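Local coordinates for conserved exported protein (Bacteroides fragilis, PDB 3CLW) that is of unproven function but probably hydrolyses O-glycosidic bonds in carbohydrates or glycoconjugates, at residues W28-F32 and N87-R91; M407-I412 and I429-D434. All coordinates share one frame; numbering follows the deposited sequence.

Contact 1: residues W28-F32 and N87-R91; sequences WRCAF and NSWNR
Trp28 and Asn90 stack ring on amide where the loop between strand 6-25 and helix 30-36 meets the long loop that follows strand 68-71. The indole and amide planes lie 22° apart, and Asn90 OD1 sits over one indole face, 3.2 Å from Trp28 CD2. Beside it Asn90 CB points a CH-pi contact at the five-membered ring, 3.9 Å from the ring centroid of Trp28 and nearly on its normal. At its other end the amide is fixed by a hydrogen bond from Asn90 ND2 to Phe196 O, while Trp357 meets Trp28 edge-to-face. Water 1 closes the side of this stack, accepting from Trp28 NE1 and donating to Asn90 O.

Both segments belong to the glycoside hydrolase family 30 region, of TIM-barrel type, and residues 87-91 carry an Asx motif: Asn87 OD1 takes the backbone N of Asn90 at 3.0 Å, which closes the turn holding Trp89 and Asn90. With chi1 at -82°, Trp89 CG lies anti to its carbonyl carbon, and the CE3 and CZ3 atoms of the indole reach Phe32 and Arg29. Phe32 CD2 touches Trp89 CE3 at 3.6 Å; the two rings are steeply inclined, at 72°. At its own edge, Phe32 CZ meets Ser88 O at 3.3 Å, close to the ring plane. The aliphatic part of Arg29 completes the patch, its CG 3.8 Å from Trp89 CE3, while Arg29 NE turns away to bond Val360 O.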
loop_
_atom_site.group_PDB
_atom_site.type_symbol
_atom_site.label_atom_id
_atom_site.label_comp_id
_atom_site.label_asym_id
_atom_site.label_seq_id
_atom_site.Cartn_x
_atom_site.Cartn_y
_atom_site.Cartn_z
ATOM N N TRP A 28 0.502 -14.095 2.415
ATOM C CA TRP A 28 1.002 -15.336 1.823
ATOM C C TRP A 28 2.350 -15.804 2.360
ATOM O O TRP A 28 2.416 -16.862 2.964
ATOM C CB TRP A 28 1.038 -15.266 0.305
ATOM C CG TRP A 28 -0.286 -14.988 -0.325
ATOM C CD1 TRP A 28 -1.544 -15.120 0.242
ATOM C CD2 TRP A 28 -0.498 -14.515 -1.664
ATOM N NE1 TRP A 28 -2.511 -14.755 -0.683
ATOM C CE2 TRP A 28 -1.891 -14.387 -1.853
ATOM C CE3 TRP A 28 0.361 -14.220 -2.731
ATOM C CZ2 TRP A 28 -2.437 -13.954 -3.055
ATOM C CZ3 TRP A 28 -0.206 -13.810 -3.956
ATOM C CH2 TRP A 28 -1.577 -13.679 -4.094
ATOM N N ARG A 29 3.385 -14.979 2.197
ATOM C CA ARG A 29 4.771 -15.393 2.433
ATOM C C ARG A 29 5.323 -15.189 3.834
ATOM O O ARG A 29 6.113 -16.004 4.317
ATOM C CB ARG A 29 5.671 -14.809 1.322
ATOM C CG ARG A 29 5.095 -15.257 -0.022
ATOM C CD ARG A 29 5.884 -14.867 -1.210
ATOM N NE ARG A 29 5.458 -13.610 -1.795
ATOM C CZ ARG A 29 4.615 -13.453 -2.809
ATOM N NH1 ARG A 29 3.983 -14.462 -3.378
ATOM N NH2 ARG A 29 4.402 -12.234 -3.243
ATOM N N CYS A 30 4.877 -14.131 4.496
ATOM C CA CYS A 30 5.339 -13.797 5.829
ATOM C C CYS A 30 4.957 -14.837 6.875
ATOM O O CYS A 30 5.668 -15.015 7.891
ATOM C CB CYS A 30 4.853 -12.386 6.222
ATOM S SG CYS A 30 5.758 -11.120 5.261
ATOM N N ALA A 31 3.858 -15.547 6.625
ATOM C CA ALA A 31 3.511 -16.685 7.488
ATOM C C ALA A 31 4.667 -17.711 7.497
ATOM O O ALA A 31 4.970 -18.299 8.539
ATOM C CB ALA A 31 2.199 -17.341 7.033
ATOM N N PHE A 32 5.310 -17.911 6.348
ATOM C CA PHE A 32 6.393 -18.899 6.265
ATOM C C PHE A 32 7.685 -18.338 6.819
ATOM O O PHE A 32 8.322 -18.973 7.622
ATOM C CB PHE A 32 6.577 -19.416 4.835
ATOM C CG PHE A 32 5.415 -20.216 4.360
ATOM C CD1 PHE A 32 5.308 -21.567 4.703
ATOM C CD2 PHE A 32 4.376 -19.611 3.623
ATOM C CE1 PHE A 32 4.206 -22.323 4.287
ATOM C CE2 PHE A 32 3.291 -20.365 3.194
ATOM C CZ PHE A 32 3.204 -21.720 3.529
ATOM N N ASN A 87 -2.949 -24.076 -3.745
ATOM C CA ASN A 87 -1.527 -24.140 -3.481
ATOM C C ASN A 87 -1.252 -23.792 -2.020
ATOM O O ASN A 87 -2.094 -23.170 -1.324
ATOM C CB ASN A 87 -0.784 -23.174 -4.411
ATOM C CG ASN A 87 -1.117 -21.743 -4.120
ATOM O OD1 ASN A 87 -0.536 -21.146 -3.216
ATOM N ND2 ASN A 87 -2.075 -21.174 -4.871
ATOM N N SER A 88 -0.066 -24.181 -1.562
ATOM C CA SER A 88 0.264 -24.104 -0.154
ATOM C C SER A 88 0.747 -22.735 0.293
ATOM O O SER A 88 0.657 -22.416 1.480
ATOM C CB SER A 88 1.268 -25.193 0.230
ATOM O OG SER A 88 2.494 -24.980 -0.423
ATOM N N TRP A 89 1.261 -21.931 -0.633
ATOM C CA TRP A 89 1.703 -20.576 -0.295
ATOM C C TRP A 89 0.545 -19.668 0.173
ATOM O O TRP A 89 0.686 -18.880 1.111
ATOM C CB TRP A 89 2.330 -19.927 -1.518
ATOM C CG TRP A 89 3.764 -20.287 -1.798
ATOM C CD1 TRP A 89 4.239 -21.048 -2.843
ATOM C CD2 TRP A 89 4.913 -19.865 -1.050
ATOM N NE1 TRP A 89 5.615 -21.132 -2.774
ATOM C CE2 TRP A 89 6.055 -20.411 -1.693
ATOM C CE3 TRP A 89 5.092 -19.080 0.109
ATOM C CZ2 TRP A 89 7.351 -20.186 -1.222
ATOM C CZ3 TRP A 89 6.374 -18.852 0.569
ATOM C CH2 TRP A 89 7.488 -19.409 -0.092
ATOM N N ASN A 90 -0.591 -19.782 -0.525
ATOM C CA ASN A 90 -1.635 -18.763 -0.491
ATOM C C ASN A 90 -2.827 -19.107 0.387
ATOM O O ASN A 90 -3.779 -18.326 0.463
ATOM C CB ASN A 90 -2.101 -18.454 -1.905
ATOM C CG ASN A 90 -1.004 -17.842 -2.756
ATOM O OD1 ASN A 90 0.088 -17.590 -2.289
ATOM N ND2 ASN A 90 -1.302 -17.609 -4.003
ATOM N N ARG A 91 -2.763 -20.268 1.039
ATOM C CA ARG A 91 -3.756 -20.690 2.022
ATOM C C ARG A 91 -3.507 -19.968 3.337
ATOM O O ARG A 91 -2.358 -19.632 3.661
ATOM C CB ARG A 91 -3.665 -22.207 2.252
ATOM C CG ARG A 91 -4.388 -23.014 1.180
ATOM C CD ARG A 91 -4.017 -24.495 1.249
ATOM N NE ARG A 91 -4.402 -25.159 0.013
ATOM C CZ ARG A 91 -3.722 -26.164 -0.551
ATOM N NH1 ARG A 91 -2.592 -26.656 -0.017
ATOM N NH2 ARG A 91 -4.181 -26.662 -1.665
HETATM O O HOH W 1 -5.106 -16.282 -0.299
HETATM O O HOH W 2 0.060 -18.414 4.023
#

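Contact 2: residues M407-I412 and I429-D434; sequences MKRIAI and ISSYTD
Arg409 and Tyr432 meet because their first torsions lean the two side chains together on one face of the sheet: Arg409 CG stands anti to its backbone N (chi1 -169°), and Tyr432 CG lies anti to its carbonyl carbon (chi1 -51°). The arginine methylenes run obliquely along one side of the phenol ring, with Arg409 CG 3.6 Å from Tyr432 CE1. Beyond them the chain bends at chi3, and the guanidinium bonds Gln17 on strand 6-25 through NE. Tyr432 OH shares a hydrogen bond with Ser430 OG, which ties down the far end of the ring.

These two residues form a non-hydrogen-bonded antiparallel pair of strands 408-414 and 427-433. Next to it Lys408 and Thr433 make a hydrogen-bonded pair: Lys408 N reaches Thr433 O at 2.9 Å, and Thr433 N reaches Lys408 O at 2.8 Å. Ile410 N still binds Ser431 O at 3.0 Å, but from well above the carbonyl plane. On the other half of the same pair water 3 stands between Ile410 O and Ser431 N, donating to the first and accepting from the second and from Arg409 NH1.

On the other face Ile410 CG2 packs on Thr433 CG2 at 3.7 Å. Ile412 CD1 reaches both Ile429 CD1 at 3.7 Å and Ser431 OG, whose hydroxyl bonds Thr440 OG1 of strand 438-444. Direct backbone bonding thus gives way to water as the strands part, and the arginine side chain adds a link through Gln17 to strand 6-25, which already pairs with strand 408-414 through its backbone.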
loop_
_atom_site.group_PDB
_atom_site.type_symbol
_atom_site.label_atom_id
_atom_site.label_comp_id
_atom_site.label_asym_id
_atom_site.label_seq_id
_atom_site.Cartn_x
_atom_site.Cartn_y
_atom_site.Cartn_z
ATOM N N MET A 407 3.205 14.633 8.585
ATOM C CA MET A 407 3.767 15.670 7.737
ATOM C C MET A 407 2.689 16.087 6.771
ATOM O O MET A 407 1.813 15.300 6.430
ATOM C CB MET A 407 4.983 15.170 6.949
ATOM C CG MET A 407 6.306 15.117 7.745
ATOM S SD MET A 407 7.705 14.844 6.640
ATOM C CE MET A 407 9.012 14.994 7.819
ATOM N N LYS A 408 2.759 17.317 6.294
ATOM C CA LYS A 408 1.842 17.720 5.255
ATOM C C LYS A 408 2.599 17.981 3.976
ATOM O O LYS A 408 3.719 18.465 4.019
ATOM C CB LYS A 408 1.029 18.916 5.739
ATOM C CG LYS A 408 0.111 18.449 6.861
ATOM C CD LYS A 408 -0.714 19.533 7.462
ATOM C CE LYS A 408 -1.742 18.930 8.403
ATOM N NZ LYS A 408 -1.865 19.802 9.616
ATOM N N ARG A 409 2.010 17.591 2.854
ATOM C CA ARG A 409 2.498 18.009 1.566
ATOM C C ARG A 409 2.304 19.531 1.419
ATOM O O ARG A 409 1.278 20.077 1.814
ATOM C CB ARG A 409 1.786 17.274 0.429
ATOM C CG ARG A 409 2.456 17.496 -0.888
ATOM C CD ARG A 409 1.889 16.638 -1.971
ATOM N NE ARG A 409 0.585 17.110 -2.429
ATOM C CZ ARG A 409 0.400 17.920 -3.474
ATOM N NH1 ARG A 409 1.442 18.395 -4.135
ATOM N NH2 ARG A 409 -0.823 18.272 -3.855
ATOM N N ILE A 410 3.311 20.199 0.868
ATOM C CA ILE A 410 3.284 21.655 0.691
ATOM C C ILE A 410 3.645 21.930 -0.751
ATOM O O ILE A 410 4.070 21.015 -1.470
ATOM C CB ILE A 410 4.231 22.379 1.674
ATOM C CG1 ILE A 410 5.688 21.879 1.522
ATOM C CG2 ILE A 410 3.751 22.180 3.092
ATOM C CD1 ILE A 410 6.649 22.474 2.513
ATOM N N ALA A 411 3.433 23.169 -1.191
ATOM C CA ALA A 411 3.680 23.547 -2.583
ATOM C C ALA A 411 5.177 23.627 -2.923
ATOM O O ALA A 411 5.992 24.106 -2.124
ATOM C CB ALA A 411 2.997 24.899 -2.892
ATOM N N ILE A 412 5.520 23.170 -4.117
ATOM C CA ILE A 412 6.851 23.392 -4.688
ATOM C C ILE A 412 6.634 23.603 -6.194
ATOM O O ILE A 412 6.332 22.680 -6.922
ATOM C CB ILE A 412 7.879 22.243 -4.352
ATOM C CG1 ILE A 412 9.215 22.447 -5.098
ATOM C CG2 ILE A 412 7.304 20.855 -4.685
ATOM C CD1 ILE A 412 10.403 21.625 -4.582
ATOM N N ILE A 429 8.724 16.345 -8.820
ATOM C CA ILE A 429 9.240 16.778 -7.560
ATOM C C ILE A 429 8.103 17.280 -6.687
ATOM O O ILE A 429 7.162 17.897 -7.181
ATOM C CB ILE A 429 10.409 17.784 -7.764
ATOM C CG1 ILE A 429 10.897 18.368 -6.438
ATOM C CG2 ILE A 429 9.984 18.868 -8.675
ATOM C CD1 ILE A 429 12.231 19.074 -6.557
ATOM N N SER A 430 8.198 16.963 -5.390
ATOM C CA SER A 430 7.149 17.242 -4.399
ATOM C C SER A 430 7.831 17.488 -3.070
ATOM O O SER A 430 8.958 17.046 -2.874
ATOM C CB SER A 430 6.159 16.054 -4.290
ATOM O OG SER A 430 6.827 14.820 -3.984
ATOM N N SER A 431 7.160 18.204 -2.167
ATOM C CA SER A 431 7.724 18.524 -0.855
ATOM C C SER A 431 6.748 18.302 0.286
ATOM O O SER A 431 5.539 18.312 0.073
ATOM C CB SER A 431 8.257 19.962 -0.825
ATOM O OG SER A 431 9.241 20.151 -1.818
ATOM N N TYR A 432 7.273 18.109 1.495
ATOM C CA TYR A 432 6.466 17.690 2.653
ATOM C C TYR A 432 7.154 18.266 3.828
ATOM O O TYR A 432 8.349 18.416 3.782
ATOM C CB TYR A 432 6.412 16.137 2.805
ATOM C CG TYR A 432 6.011 15.486 1.527
ATOM C CD1 TYR A 432 4.698 15.110 1.304
ATOM C CD2 TYR A 432 6.933 15.299 0.510
ATOM C CE1 TYR A 432 4.316 14.589 0.109
ATOM C CE2 TYR A 432 6.566 14.754 -0.698
ATOM C CZ TYR A 432 5.253 14.409 -0.893
ATOM O OH TYR A 432 4.871 13.859 -2.080
ATOM N N THR A 433 6.417 18.573 4.885
ATOM C CA THR A 433 7.041 19.120 6.096
ATOM C C THR A 433 6.309 18.774 7.393
ATOM O O THR A 433 5.101 18.574 7.404
ATOM C CB THR A 433 7.239 20.667 6.028
ATOM O OG1 THR A 433 8.010 21.102 7.159
ATOM C CG2 THR A 433 5.917 21.410 6.033
ATOM N N ASP A 434 7.054 18.723 8.483
ATOM C CA ASP A 434 6.458 18.693 9.809
ATOM C C ASP A 434 6.714 20.003 10.578
ATOM O O ASP A 434 6.534 20.060 11.794
ATOM C CB ASP A 434 7.011 17.502 10.612
ATOM C CG ASP A 434 8.533 17.591 10.851
ATOM O OD1 ASP A 434 9.230 18.425 10.222
ATOM O OD2 ASP A 434 9.033 16.794 11.674
HETATM O O HOH W 3 4.398 19.015 -3.278
#

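Contact 1 closes before contact 2 opens along the chain, and the two lie on opposite sides of its centre, their own centres 38 Å apart and their nearest atoms about 26 Å apart. Contact 1 joins the start of helix 30-36 and the loop before it to the long loop after strand 68-71; contact 2 pairs neighbouring strands 408-414 and 427-433 of the C-terminal beta region. Strand 6-25 connects them: it runs into the loop that carries Trp28, and it pairs with strand 353-356 on one hand and with strand 408-414 on the other. The N-terminal strand therefore belongs to both regions, consistent with a TIM barrel and a beta domain joined into one compact unit.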